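Local atomic coordinates of packaging enzyme P4 (Pseudomonas phage phi13, PDB entry 4BLP), a protein that probably hydrolyses NTP as a hexameric RecA-like helicase and uses the energy to package viral RNA into the capsid of a double-stranded RNA phage. Residues S72-V77 with F111-N116; E65-V70 with R120-L125; H149-G154 with L252-I257; D213-L218 with A237-L242. All blocks are in the same frame, centred on the assembly; numbering follows the deposited sequence.

Contact 1 of 4, residues S72-V77 with F111-N116; sequences SIPLVV and FVPQQN
Ile-73 touches the partner lightly, its CG2 lying 4.2 Å from CG2 of Val-112. Pro-74 does more. Its ring carbon CG meets CG1 of Val-112, its CB meets CG of Pro-113, and its carbonyl O receives the CA-H of Val-112, with Pro-113 CD 3.4 Å from that same O. Leu-75 turns its CB from the partner, yet its CD2 comes back to 4.0 Å from CG2 of Val-112. Val-76 forms the one beta bridge, an antiparallel hydrogen-bonded pair with Phe-111: Val-76 N gives to Phe-111 O (2.8 Å), nearly along the C=O axis, and Phe-111 N gives to Val-76 O (3.0 Å) in the carbonyl plane. The two side chains run side by side. Phe-111 takes the crowded position between its N and carbonyl carbon (chi1 59°), so that Val-76 CB sits over one ring face, 3.9 Å from the centroid, in a CH-pi contact. CG2 of Val-76 packs on CG of Pro-113. Pro-113 has no N-H to continue the pairing, and Pro-74 O, buried here, has no hydrogen-bond donor; beyond a single bridge, the loop after strand 110-111 is held to the middle strand 73-78 by apolar contacts and CA-H...O approaches.

Contact 2 of 4, residues E65-V70 with R120-L125; sequences EILFAV and RATPLL
Leu-67 and Leu-125 share the same side-chain shape: in each, CG stands anti to the backbone N (chi1 177° and -179°), and the second torsions also agree closely. In Leu-125, whose CB already faces the strand, this extended first torsion carries CD2 right onto the backbone of 65-70. In Leu-67 it brings the end of the side chain nearer to the loop than the direction of its CB would suggest. The two leucines cross at about a right angle, CG of Leu-67 lying 3.9 Å from CD2 of Leu-125. That same methyl, Leu-125 CD2, touches Phe-68 CA and Leu-67 O, each at 3.7 Å, so one branch does nearly all the packing. Thr-122 adds a looser touch, its OG1 being 4.1 Å from CD2 of Leu-67; this hydroxyl is hydrogen-bonded to the carbonyl of Leu-119 within its own loop.

No direct hydrogen bond joins the segments. Instead a water bridges the two backbones, accepting from Ala-69 N (2.9 Å) and donating to Leu-125 O (2.8 Å). The CB of Phe-68 is directed away from the loop, and its ring packs on Leu-242 and Ile-245 of helix 233-248. Beyond the contact, the loop reaches another subunit: Leu-124 O accepts from Asn-217 ND2 of a neighbouring subunit, and Arg-120 NE gives to Val-39 O of that chain. The outer strand 65-70 is thus met mainly through one leucine methyl and a bridging water, and the backbone N-H of Ala-69 and carbonyl of Leu-125 are satisfied by one bound water shared between them.

Contact 3 of 4, residues H149-G154 with L252-I257; sequences HVVVGG and LLVAAI
The imidazole of His-149 is the one aromatic ring here; CG1 of Val-254 approaches it obliquely, and outside the two strands Trp-139 meets it edge-to-face while the ring of His-144 lies at about 60° to it. Both ring nitrogens are engaged, NE2 with Thr-281 OG1 and ND1 with His-144 NE2, fixing the ring's rotation. Parallel pairing joins the strands, at 24° between their directions. His-149 N gives to Leu-253 O (2.8 Å) and its O accepts from Ala-255 N (2.9 Å), both nearly along the C=O axis. Val-151 repeats the pattern: its N reaches Ala-255 O (2.8 Å) from above the carbonyl plane, and its O accepts from Ile-257 N (2.8 Å) in plane. A weak bond from Gly-153 N to Ile-257 O ends the series. Val-152 and Ile-257 lie side by side, their CG2 methyls 3.8 Å apart, whereas Val-151 CG2 crosses Val-254 CG1 obliquely on the other face. Gly-153 probably opens a Walker A P-loop, as expected of this family. Strands 210-213 and 279-284 flank the pair; helix 159-164 packs on the face of Val-151, Val-254 and Ala-256 through Trp-162 and Leu-163, and Leu-253 on the other face packs against helix 193-205.

Contact 4 of 4, residues D213-L218 with A237-L242; sequences DSFRNL and AALTSL
Leu-239 and Leu-242 of helix 233-248, about one turn apart, present methyls to Phe-215 and Leu-218. Leu-218 and Leu-242 meet tip to tip, CD2 of the first 3.9 Å from CD1 of the second, while Leu-239 crosses Leu-218 obliquely, the two CD2 atoms 4.0 Å apart. Leu-218 holds CG anti to its backbone N (chi1 -161°); Leu-239 and Leu-242 instead set CG anti to the carbonyl carbon (chi1 -72° and -66°). The Phe-215 ring receives Leu-239 CD2 at its edge, near the ring plane, 4.1 Å from CD2 of Phe-215. Leu-242 CD1 comes in obliquely toward Phe-215 CE2, also at 4.1 Å, the side chains tip to tip. All four are buried in a purely apolar join. Phe-215 takes the N-cap position of the short helix, and the cis peptide between Asp-213 and Ser-214 leads into an ST turn in which Ser-214 OG accepts from Arg-216 N (3.1 Å). Arg-216 NH1 bonds to Thr-240 OG1 of a neighbouring subunit. Around the cluster, Phe-215 also packs on Ala-255 and Ile-257 of strand 252-257; helix 193-205 adds Met-196 on Phe-215 and Leu-197 on Leu-242, which also reaches Val-70 of strand 65-70.

How the contacts relate
Contacts 1 and 2, centres 9 Å apart, share the small antiparallel sheet, in which strands 65-70 and 73-78 are neighbours; Leu-75 N probably bonds to Phe-68 O. Along the chain, contact 1 falls within the span of contact 2, and contact 4 within that of contact 3, whose strands belong to the large mixed sheet. Contacts 3 and 4 are also 9 Å apart, joined where Phe-215 N meets Ala-256 O. Contact 4 bridges the two halves, whereas contacts 1 and 3 lie about 24 Å apart between centres. Helix 233-248 thus lies between the large sheet, which carries the probable nucleotide-binding P-loop, and the small sheet, whose loops reach neighbouring subunits.

Contact 1 of 4, residues S72-V77 with F111-N116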
loop_
_atom_site.group_PDB
_atom_site.type_symbol
_atom_site.label_atom_id
_atom_site.label_comp_id
_atom_site.label_asym_id
_atom_site.label_seq_id
_atom_site.Cartn_x
_atom_site.Cartn_y
_atom_site.Cartn_z
ATOM N N SER D 72 -7.483 -5.603 12.212
ATOM C CA SER D 72 -8.668 -5.112 11.492
ATOM C C SER D 72 -9.831 -6.128 11.602
ATOM O O SER D 72 -10.870 -5.935 10.962
ATOM C CB SER D 72 -8.310 -4.880 10.023
ATOM O OG SER D 72 -7.944 -6.117 9.429
ATOM N N ILE D 73 -9.654 -7.187 12.406
ATOM C CA ILE D 73 -10.681 -8.237 12.513
ATOM C C ILE D 73 -11.656 -7.890 13.628
ATOM O O ILE D 73 -11.253 -7.905 14.790
ATOM C CB ILE D 73 -10.024 -9.632 12.805
ATOM C CG1 ILE D 73 -8.985 -10.028 11.732
ATOM C CG2 ILE D 73 -11.121 -10.731 12.977
ATOM C CD1 ILE D 73 -7.911 -11.012 12.285
ATOM N N PRO D 74 -12.937 -7.643 13.307
ATOM C CA PRO D 74 -13.914 -7.418 14.378
ATOM C C PRO D 74 -14.336 -8.760 14.961
ATOM O O PRO D 74 -14.476 -9.755 14.225
ATOM C CB PRO D 74 -15.100 -6.767 13.651
ATOM C CG PRO D 74 -15.049 -7.350 12.243
ATOM C CD PRO D 74 -13.572 -7.652 11.959
ATOM N N LEU D 75 -14.581 -8.786 16.265
ATOM C CA LEU D 75 -15.011 -10.023 16.935
ATOM C C LEU D 75 -16.078 -9.690 17.941
ATOM O O LEU D 75 -16.119 -8.582 18.485
ATOM C CB LEU D 75 -13.827 -10.641 17.697
ATOM C CG LEU D 75 -12.678 -11.207 16.834
ATOM C CD1 LEU D 75 -11.487 -11.543 17.714
ATOM C CD2 LEU D 75 -13.140 -12.447 16.046
ATOM N N VAL D 76 -16.929 -10.679 18.196
ATOM C CA VAL D 76 -17.932 -10.542 19.244
ATOM C C VAL D 76 -17.848 -11.763 20.123
ATOM O O VAL D 76 -17.726 -12.883 19.614
ATOM C CB VAL D 76 -19.359 -10.386 18.654
ATOM C CG1 VAL D 76 -20.420 -10.436 19.772
ATOM C CG2 VAL D 76 -19.491 -9.079 17.875
ATOM N N VAL D 77 -17.896 -11.566 21.425
ATOM C CA VAL D 77 -18.073 -12.681 22.351
ATOM C C VAL D 77 -19.528 -12.542 22.890
ATOM O O VAL D 77 -19.955 -11.424 23.240
ATOM C CB VAL D 77 -17.014 -12.784 23.476
ATOM C CG1 VAL D 77 -16.946 -11.503 24.287
ATOM C CG2 VAL D 77 -17.314 -13.991 24.398
ATOM N N PHE D 111 -17.463 -14.896 17.386
ATOM C CA PHE D 111 -17.668 -14.884 15.941
ATOM C C PHE D 111 -17.286 -13.554 15.359
ATOM O O PHE D 111 -17.236 -12.535 16.079
ATOM C CB PHE D 111 -19.156 -15.202 15.590
ATOM C CG PHE D 111 -20.174 -14.229 16.185
ATOM C CD1 PHE D 111 -20.685 -14.426 17.473
ATOM C CD2 PHE D 111 -20.581 -13.104 15.474
ATOM C CE1 PHE D 111 -21.599 -13.518 18.034
ATOM C CE2 PHE D 111 -21.471 -12.178 16.035
ATOM C CZ PHE D 111 -21.985 -12.396 17.317
ATOM N N VAL D 112 -17.036 -13.556 14.050
ATOM C CA VAL D 112 -16.861 -12.295 13.322
ATOM C C VAL D 112 -18.266 -11.761 12.968
ATOM O O VAL D 112 -19.005 -12.431 12.213
ATOM C CB VAL D 112 -16.008 -12.482 12.041
ATOM C CG1 VAL D 112 -15.904 -11.144 11.265
ATOM C CG2 VAL D 112 -14.617 -13.000 12.415
ATOM N N PRO D 113 -18.656 -10.565 13.471
ATOM C CA PRO D 113 -19.983 -10.005 13.108
ATOM C C PRO D 113 -19.921 -9.612 11.640
ATOM O O PRO D 113 -18.905 -9.048 11.180
ATOM C CB PRO D 113 -20.156 -8.804 14.043
ATOM C CG PRO D 113 -18.702 -8.332 14.307
ATOM C CD PRO D 113 -17.900 -9.653 14.359
ATOM N N GLN D 114 -20.999 -9.934 10.895
ATOM C CA GLN D 114 -20.929 -9.773 9.439
ATOM C C GLN D 114 -21.549 -8.491 8.880
ATOM O O GLN D 114 -21.554 -8.289 7.652
ATOM C CB GLN D 114 -21.517 -11.014 8.756
ATOM C CG GLN D 114 -20.624 -12.291 8.993
ATOM C CD GLN D 114 -19.164 -12.124 8.570
ATOM O OE1 GLN D 114 -18.829 -11.401 7.626
ATOM N NE2 GLN D 114 -18.261 -12.807 9.225
ATOM N N GLN D 115 -21.925 -7.560 9.777
ATOM C CA GLN D 115 -22.336 -6.228 9.330
ATOM C C GLN D 115 -21.182 -5.599 8.536
ATOM O O GLN D 115 -20.022 -5.605 9.001
ATOM C CB GLN D 115 -22.621 -5.362 10.584
ATOM C CG GLN D 115 -22.640 -3.833 10.334
ATOM C CD GLN D 115 -23.813 -3.250 9.573
ATOM O OE1 GLN D 115 -23.786 -2.061 9.269
ATOM N NE2 GLN D 115 -24.865 -4.031 9.242
ATOM N N ASN D 116 -21.488 -5.020 7.392
ATOM C CA ASN D 116 -20.439 -4.318 6.624
ATOM C C ASN D 116 -19.848 -3.156 7.453
ATOM O O ASN D 116 -20.607 -2.430 8.109
ATOM C CB ASN D 116 -21.050 -3.749 5.328
ATOM C CG ASN D 116 -20.054 -3.048 4.450
ATOM O OD1 ASN D 116 -19.037 -3.622 4.059
ATOM N ND2 ASN D 116 -20.290 -1.772 4.201
#

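Contact 2 of 4, residues E65-V70 with R120-L125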
loop_
_atom_site.group_PDB
_atom_site.type_symbol
_atom_site.label_atom_id
_atom_site.label_comp_id
_atom_site.label_asym_id
_atom_site.label_seq_id
_atom_site.Cartn_x
_atom_site.Cartn_y
_atom_site.Cartn_z
ATOM N N GLU D 65 -23.722 -9.190 24.131
ATOM C CA GLU D 65 -22.626 -9.116 23.146
ATOM C C GLU D 65 -21.554 -8.095 23.482
ATOM O O GLU D 65 -21.870 -6.967 23.842
ATOM C CB GLU D 65 -23.178 -8.758 21.758
ATOM C CG GLU D 65 -24.040 -9.857 21.139
ATOM C CD GLU D 65 -24.732 -9.502 19.833
ATOM O OE1 GLU D 65 -25.165 -8.335 19.662
ATOM O OE2 GLU D 65 -24.897 -10.418 18.992
ATOM N N ILE D 66 -20.281 -8.477 23.355
ATOM C CA ILE D 66 -19.171 -7.536 23.526
ATOM C C ILE D 66 -18.441 -7.475 22.186
ATOM O O ILE D 66 -17.865 -8.478 21.768
ATOM C CB ILE D 66 -18.193 -7.887 24.662
ATOM C CG1 ILE D 66 -18.921 -8.030 26.022
ATOM C CG2 ILE D 66 -17.061 -6.805 24.749
ATOM C CD1 ILE D 66 -18.039 -8.746 27.078
ATOM N N LEU D 67 -18.418 -6.306 21.565
ATOM C CA LEU D 67 -17.681 -6.103 20.318
ATOM C C LEU D 67 -16.248 -5.684 20.647
ATOM O O LEU D 67 -16.035 -4.808 21.495
ATOM C CB LEU D 67 -18.363 -4.980 19.503
ATOM C CG LEU D 67 -17.681 -4.569 18.185
ATOM C CD1 LEU D 67 -17.811 -5.713 17.121
ATOM C CD2 LEU D 67 -18.321 -3.262 17.648
ATOM N N PHE D 68 -15.265 -6.296 19.988
ATOM C CA PHE D 68 -13.861 -5.919 20.145
ATOM C C PHE D 68 -13.152 -6.191 18.826
ATOM O O PHE D 68 -13.797 -6.546 17.828
ATOM C CB PHE D 68 -13.209 -6.661 21.333
ATOM C CG PHE D 68 -13.127 -8.178 21.237
ATOM C CD1 PHE D 68 -14.259 -8.972 21.439
ATOM C CD2 PHE D 68 -11.904 -8.811 21.032
ATOM C CE1 PHE D 68 -14.167 -10.381 21.417
ATOM C CE2 PHE D 68 -11.813 -10.207 21.026
ATOM C CZ PHE D 68 -12.948 -10.982 21.180
ATOM N N ALA D 69 -11.829 -5.997 18.796
ATOM C CA ALA D 69 -11.122 -6.220 17.547
ATOM C C ALA D 69 -9.737 -6.723 17.796
ATOM O O ALA D 69 -9.123 -6.358 18.804
ATOM C CB ALA D 69 -11.048 -4.889 16.756
ATOM N N VAL D 70 -9.213 -7.507 16.847
ATOM C CA VAL D 70 -7.780 -7.876 16.859
ATOM C C VAL D 70 -7.277 -7.448 15.467
ATOM O O VAL D 70 -7.763 -7.960 14.448
ATOM C CB VAL D 70 -7.503 -9.354 17.232
ATOM C CG1 VAL D 70 -7.871 -9.654 18.697
ATOM C CG2 VAL D 70 -8.144 -10.330 16.295
ATOM N N ARG D 120 -17.084 0.920 12.295
ATOM C CA ARG D 120 -17.112 2.337 11.881
ATOM C C ARG D 120 -17.499 3.337 13.000
ATOM O O ARG D 120 -17.127 4.521 12.917
ATOM C CB ARG D 120 -18.070 2.514 10.688
ATOM C CG ARG D 120 -19.549 2.230 11.044
ATOM C CD ARG D 120 -20.364 2.386 9.766
ATOM N NE ARG D 120 -21.788 2.134 9.950
ATOM C CZ ARG D 120 -22.335 0.925 9.825
ATOM N NH1 ARG D 120 -21.569 -0.136 9.572
ATOM N NH2 ARG D 120 -23.649 0.771 9.931
ATOM N N ALA D 121 -18.250 2.891 14.015
ATOM C CA ALA D 121 -18.698 3.819 15.066
ATOM C C ALA D 121 -17.780 3.752 16.296
ATOM O O ALA D 121 -18.002 4.488 17.246
ATOM C CB ALA D 121 -20.121 3.479 15.487
ATOM N N THR D 122 -16.789 2.855 16.271
ATOM C CA THR D 122 -15.869 2.604 17.397
ATOM C C THR D 122 -14.437 2.595 16.914
ATOM O O THR D 122 -13.788 1.535 16.905
ATOM C CB THR D 122 -16.210 1.224 18.042
ATOM O OG1 THR D 122 -16.170 0.211 17.026
ATOM C CG2 THR D 122 -17.571 1.225 18.766
ATOM N N PRO D 123 -13.902 3.789 16.587
ATOM C CA PRO D 123 -12.502 3.859 16.157
ATOM C C PRO D 123 -11.577 3.571 17.335
ATOM O O PRO D 123 -11.908 3.926 18.465
ATOM C CB PRO D 123 -12.344 5.312 15.691
ATOM C CG PRO D 123 -13.399 6.093 16.480
ATOM C CD PRO D 123 -14.555 5.116 16.583
ATOM N N LEU D 124 -10.413 2.959 17.051
ATOM C CA LEU D 124 -9.394 2.611 18.071
ATOM C C LEU D 124 -10.045 1.835 19.230
ATOM O O LEU D 124 -9.789 2.103 20.408
ATOM C CB LEU D 124 -8.662 3.863 18.563
ATOM C CG LEU D 124 -8.129 4.816 17.468
ATOM C CD1 LEU D 124 -7.333 5.926 18.107
ATOM C CD2 LEU D 124 -7.286 4.059 16.420
ATOM N N LEU D 125 -10.832 0.838 18.861
ATOM C CA LEU D 125 -11.562 0.036 19.832
ATOM C C LEU D 125 -10.665 -0.923 20.591
ATOM O O LEU D 125 -10.039 -1.818 20.013
ATOM C CB LEU D 125 -12.654 -0.759 19.114
ATOM C CG LEU D 125 -13.558 -1.667 20.002
ATOM C CD1 LEU D 125 -14.365 -0.861 21.032
ATOM C CD2 LEU D 125 -14.518 -2.468 19.100
HETATM O O HOH W 1 -10.602 -4.447 20.899
#

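Contact 3 of 4, residues H149-G154 with L252-I257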
loop_
_atom_site.group_PDB
_atom_site.type_symbol
_atom_site.label_atom_id
_atom_site.label_comp_id
_atom_site.label_asym_id
_atom_site.label_seq_id
_atom_site.Cartn_x
_atom_site.Cartn_y
_atom_site.Cartn_z
ATOM N N HIS D 149 -2.091 -14.785 30.139
ATOM C CA HIS D 149 -0.694 -14.983 30.561
ATOM C C HIS D 149 0.045 -15.484 29.338
ATOM O O HIS D 149 -0.326 -16.523 28.806
ATOM C CB HIS D 149 -0.574 -16.005 31.715
ATOM C CG HIS D 149 0.824 -16.111 32.245
ATOM N ND1 HIS D 149 1.172 -15.542 33.457
ATOM C CD2 HIS D 149 1.929 -16.669 31.688
ATOM C CE1 HIS D 149 2.464 -15.805 33.621
ATOM N NE2 HIS D 149 2.970 -16.467 32.581
ATOM N N VAL D 150 1.060 -14.783 28.876
ATOM C CA VAL D 150 1.753 -15.283 27.689
ATOM C C VAL D 150 3.100 -15.878 28.071
ATOM O O VAL D 150 3.788 -15.369 28.968
ATOM C CB VAL D 150 1.906 -14.206 26.580
ATOM C CG1 VAL D 150 0.531 -13.740 26.087
ATOM C CG2 VAL D 150 2.730 -13.030 27.074
ATOM N N VAL D 151 3.490 -16.936 27.368
ATOM C CA VAL D 151 4.769 -17.614 27.551
ATOM C C VAL D 151 5.551 -17.312 26.301
ATOM O O VAL D 151 5.153 -17.730 25.227
ATOM C CB VAL D 151 4.567 -19.139 27.798
ATOM C CG1 VAL D 151 5.926 -19.872 27.908
ATOM C CG2 VAL D 151 3.711 -19.351 29.054
ATOM N N VAL D 152 6.684 -16.578 26.446
ATOM C CA VAL D 152 7.425 -16.040 25.323
ATOM C C VAL D 152 8.798 -16.658 25.189
ATOM O O VAL D 152 9.454 -16.944 26.173
ATOM C CB VAL D 152 7.556 -14.482 25.489
ATOM C CG1 VAL D 152 8.117 -13.832 24.246
ATOM C CG2 VAL D 152 6.201 -13.842 25.811
ATOM N N GLY D 153 9.246 -16.810 23.948
ATOM C CA GLY D 153 10.584 -17.319 23.676
ATOM C C GLY D 153 10.725 -17.603 22.208
ATOM O O GLY D 153 9.709 -17.754 21.528
ATOM N N GLY D 154 11.960 -17.707 21.732
ATOM C CA GLY D 154 12.216 -17.952 20.321
ATOM C C GLY D 154 12.012 -19.388 19.898
ATOM O O GLY D 154 11.571 -20.240 20.674
ATOM N N LEU D 252 -8.735 -17.007 33.105
ATOM C CA LEU D 252 -7.321 -16.855 32.782
ATOM C C LEU D 252 -6.982 -17.800 31.643
ATOM O O LEU D 252 -7.254 -19.011 31.749
ATOM C CB LEU D 252 -6.419 -17.137 34.005
ATOM C CG LEU D 252 -4.913 -17.151 33.698
ATOM C CD1 LEU D 252 -4.416 -15.739 33.352
ATOM C CD2 LEU D 252 -4.125 -17.626 34.938
ATOM N N LEU D 253 -6.426 -17.266 30.558
ATOM C CA LEU D 253 -5.927 -18.067 29.444
ATOM C C LEU D 253 -4.417 -17.975 29.457
ATOM O O LEU D 253 -3.874 -16.927 29.813
ATOM C CB LEU D 253 -6.451 -17.594 28.054
ATOM C CG LEU D 253 -7.960 -17.701 27.844
ATOM C CD1 LEU D 253 -8.346 -17.313 26.411
ATOM C CD2 LEU D 253 -8.477 -19.073 28.210
ATOM N N VAL D 254 -3.746 -19.063 29.073
ATOM C CA VAL D 254 -2.283 -19.115 28.994
ATOM C C VAL D 254 -1.952 -19.375 27.535
ATOM O O VAL D 254 -2.573 -20.259 26.940
ATOM C CB VAL D 254 -1.666 -20.175 29.925
ATOM C CG1 VAL D 254 -0.132 -20.180 29.783
ATOM C CG2 VAL D 254 -2.081 -19.908 31.385
ATOM N N ALA D 255 -1.051 -18.599 26.928
ATOM C CA ALA D 255 -0.742 -18.863 25.516
ATOM C C ALA D 255 0.738 -18.742 25.232
ATOM O O ALA D 255 1.357 -17.806 25.727
ATOM C CB ALA D 255 -1.501 -17.881 24.640
ATOM N N ALA D 256 1.285 -19.653 24.398
ATOM C CA ALA D 256 2.675 -19.555 23.927
ATOM C C ALA D 256 2.737 -18.559 22.772
ATOM O O ALA D 256 1.860 -18.561 21.894
ATOM C CB ALA D 256 3.187 -20.926 23.465
ATOM N N ILE D 257 3.772 -17.720 22.744
ATOM C CA ILE D 257 3.928 -16.804 21.632
ATOM C C ILE D 257 5.403 -16.556 21.343
ATOM O O ILE D 257 6.214 -16.494 22.269
ATOM C CB ILE D 257 3.146 -15.474 21.910
ATOM C CG1 ILE D 257 2.976 -14.636 20.642
ATOM C CG2 ILE D 257 3.769 -14.647 23.068
ATOM C CD1 ILE D 257 1.916 -13.489 20.823
#

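Contact 4 of 4, residues D213-L218 with A237-L242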
loop_
_atom_site.group_PDB
_atom_site.type_symbol
_atom_site.label_atom_id
_atom_site.label_comp_id
_atom_site.label_asym_id
_atom_site.label_seq_id
_atom_site.Cartn_x
_atom_site.Cartn_y
_atom_site.Cartn_z
ATOM N N ASP D 213 -1.353 -23.593 22.428
ATOM C CA ASP D 213 -0.145 -23.844 21.667
ATOM C C ASP D 213 -0.522 -23.774 20.192
ATOM O O ASP D 213 -0.947 -24.782 19.639
ATOM C CB ASP D 213 0.447 -25.215 22.040
ATOM C CG ASP D 213 1.735 -25.523 21.319
ATOM O OD1 ASP D 213 2.346 -24.578 20.767
ATOM O OD2 ASP D 213 2.085 -26.721 21.220
ATOM N N SER D 214 -0.477 -22.582 19.569
ATOM C CA SER D 214 0.101 -21.344 20.131
ATOM C C SER D 214 -0.556 -20.124 19.494
ATOM O O SER D 214 -1.522 -20.267 18.725
ATOM C CB SER D 214 1.603 -21.316 19.795
ATOM O OG SER D 214 1.781 -21.094 18.398
ATOM N N PHE D 215 0.010 -18.930 19.748
ATOM C CA PHE D 215 -0.488 -17.708 19.122
ATOM C C PHE D 215 0.346 -17.342 17.885
ATOM O O PHE D 215 0.293 -16.197 17.428
ATOM C CB PHE D 215 -0.504 -16.551 20.165
ATOM C CG PHE D 215 -1.737 -16.441 21.028
ATOM C CD1 PHE D 215 -2.716 -17.427 21.006
ATOM C CD2 PHE D 215 -1.945 -15.324 21.844
ATOM C CE1 PHE D 215 -3.866 -17.324 21.815
ATOM C CE2 PHE D 215 -3.117 -15.202 22.627
ATOM C CZ PHE D 215 -4.067 -16.208 22.619
ATOM N N ARG D 216 1.072 -18.308 17.302
ATOM C CA ARG D 216 1.868 -17.970 16.112
ATOM C C ARG D 216 0.995 -17.336 14.974
ATOM O O ARG D 216 1.468 -16.407 14.327
ATOM C CB ARG D 216 2.714 -19.145 15.635
ATOM C CG ARG D 216 2.023 -20.262 14.947
ATOM C CD ARG D 216 3.006 -21.442 14.926
ATOM N NE ARG D 216 4.190 -21.238 14.089
ATOM C CZ ARG D 216 4.387 -21.848 12.926
ATOM N NH1 ARG D 216 3.481 -22.695 12.450
ATOM N NH2 ARG D 216 5.503 -21.644 12.247
ATOM N N ASN D 217 -0.269 -17.797 14.744
ATOM C CA ASN D 217 -1.068 -17.168 13.674
ATOM C C ASN D 217 -1.449 -15.717 14.010
ATOM O O ASN D 217 -1.670 -14.935 13.087
ATOM C CB ASN D 217 -2.318 -17.988 13.383
ATOM C CG ASN D 217 -2.089 -18.896 12.209
ATOM O OD1 ASN D 217 -0.955 -19.192 11.854
ATOM N ND2 ASN D 217 -3.158 -19.272 11.528
ATOM N N LEU D 218 -1.515 -15.368 15.318
ATOM C CA LEU D 218 -1.754 -13.981 15.712
ATOM C C LEU D 218 -0.513 -13.152 15.376
ATOM O O LEU D 218 -0.612 -12.064 14.782
ATOM C CB LEU D 218 -2.074 -13.938 17.225
ATOM C CG LEU D 218 -2.765 -12.690 17.703
ATOM C CD1 LEU D 218 -4.256 -12.675 17.220
ATOM C CD2 LEU D 218 -2.673 -12.591 19.264
ATOM N N ALA D 237 -1.769 -4.173 20.913
ATOM C CA ALA D 237 -3.175 -3.782 21.148
ATOM C C ALA D 237 -4.052 -5.046 21.146
ATOM O O ALA D 237 -4.999 -5.144 21.942
ATOM C CB ALA D 237 -3.632 -2.820 20.041
ATOM N N ALA D 238 -3.752 -6.003 20.254
ATOM C CA ALA D 238 -4.557 -7.264 20.175
ATOM C C ALA D 238 -4.405 -8.044 21.461
ATOM O O ALA D 238 -5.371 -8.597 21.970
ATOM C CB ALA D 238 -4.114 -8.142 18.988
ATOM N N LEU D 239 -3.169 -8.129 21.971
ATOM C CA LEU D 239 -2.967 -8.877 23.236
ATOM C C LEU D 239 -3.714 -8.192 24.393
ATOM O O LEU D 239 -4.307 -8.876 25.223
ATOM C CB LEU D 239 -1.466 -8.933 23.552
ATOM C CG LEU D 239 -0.652 -9.869 22.624
ATOM C CD1 LEU D 239 0.840 -9.741 22.932
ATOM C CD2 LEU D 239 -1.103 -11.371 22.768
ATOM N N THR D 240 -3.746 -6.860 24.423
ATOM C CA THR D 240 -4.513 -6.162 25.502
ATOM C C THR D 240 -5.995 -6.407 25.314
ATOM O O THR D 240 -6.711 -6.572 26.293
ATOM C CB THR D 240 -4.179 -4.656 25.520
ATOM O OG1 THR D 240 -2.776 -4.557 25.820
ATOM C CG2 THR D 240 -4.997 -3.885 26.575
ATOM N N SER D 241 -6.470 -6.400 24.069
ATOM C CA SER D 241 -7.909 -6.688 23.816
ATOM C C SER D 241 -8.284 -8.084 24.303
ATOM O O SER D 241 -9.285 -8.236 25.029
ATOM C CB SER D 241 -8.235 -6.536 22.326
ATOM O OG SER D 241 -8.079 -5.175 21.955
ATOM N N LEU D 242 -7.468 -9.099 23.940
ATOM C CA LEU D 242 -7.751 -10.465 24.386
ATOM C C LEU D 242 -7.618 -10.565 25.887
ATOM O O LEU D 242 -8.477 -11.159 26.555
ATOM C CB LEU D 242 -6.769 -11.434 23.692
ATOM C CG LEU D 242 -6.977 -11.528 22.183
ATOM C CD1 LEU D 242 -5.857 -12.381 21.542
ATOM C CD2 LEU D 242 -8.385 -12.185 21.866
#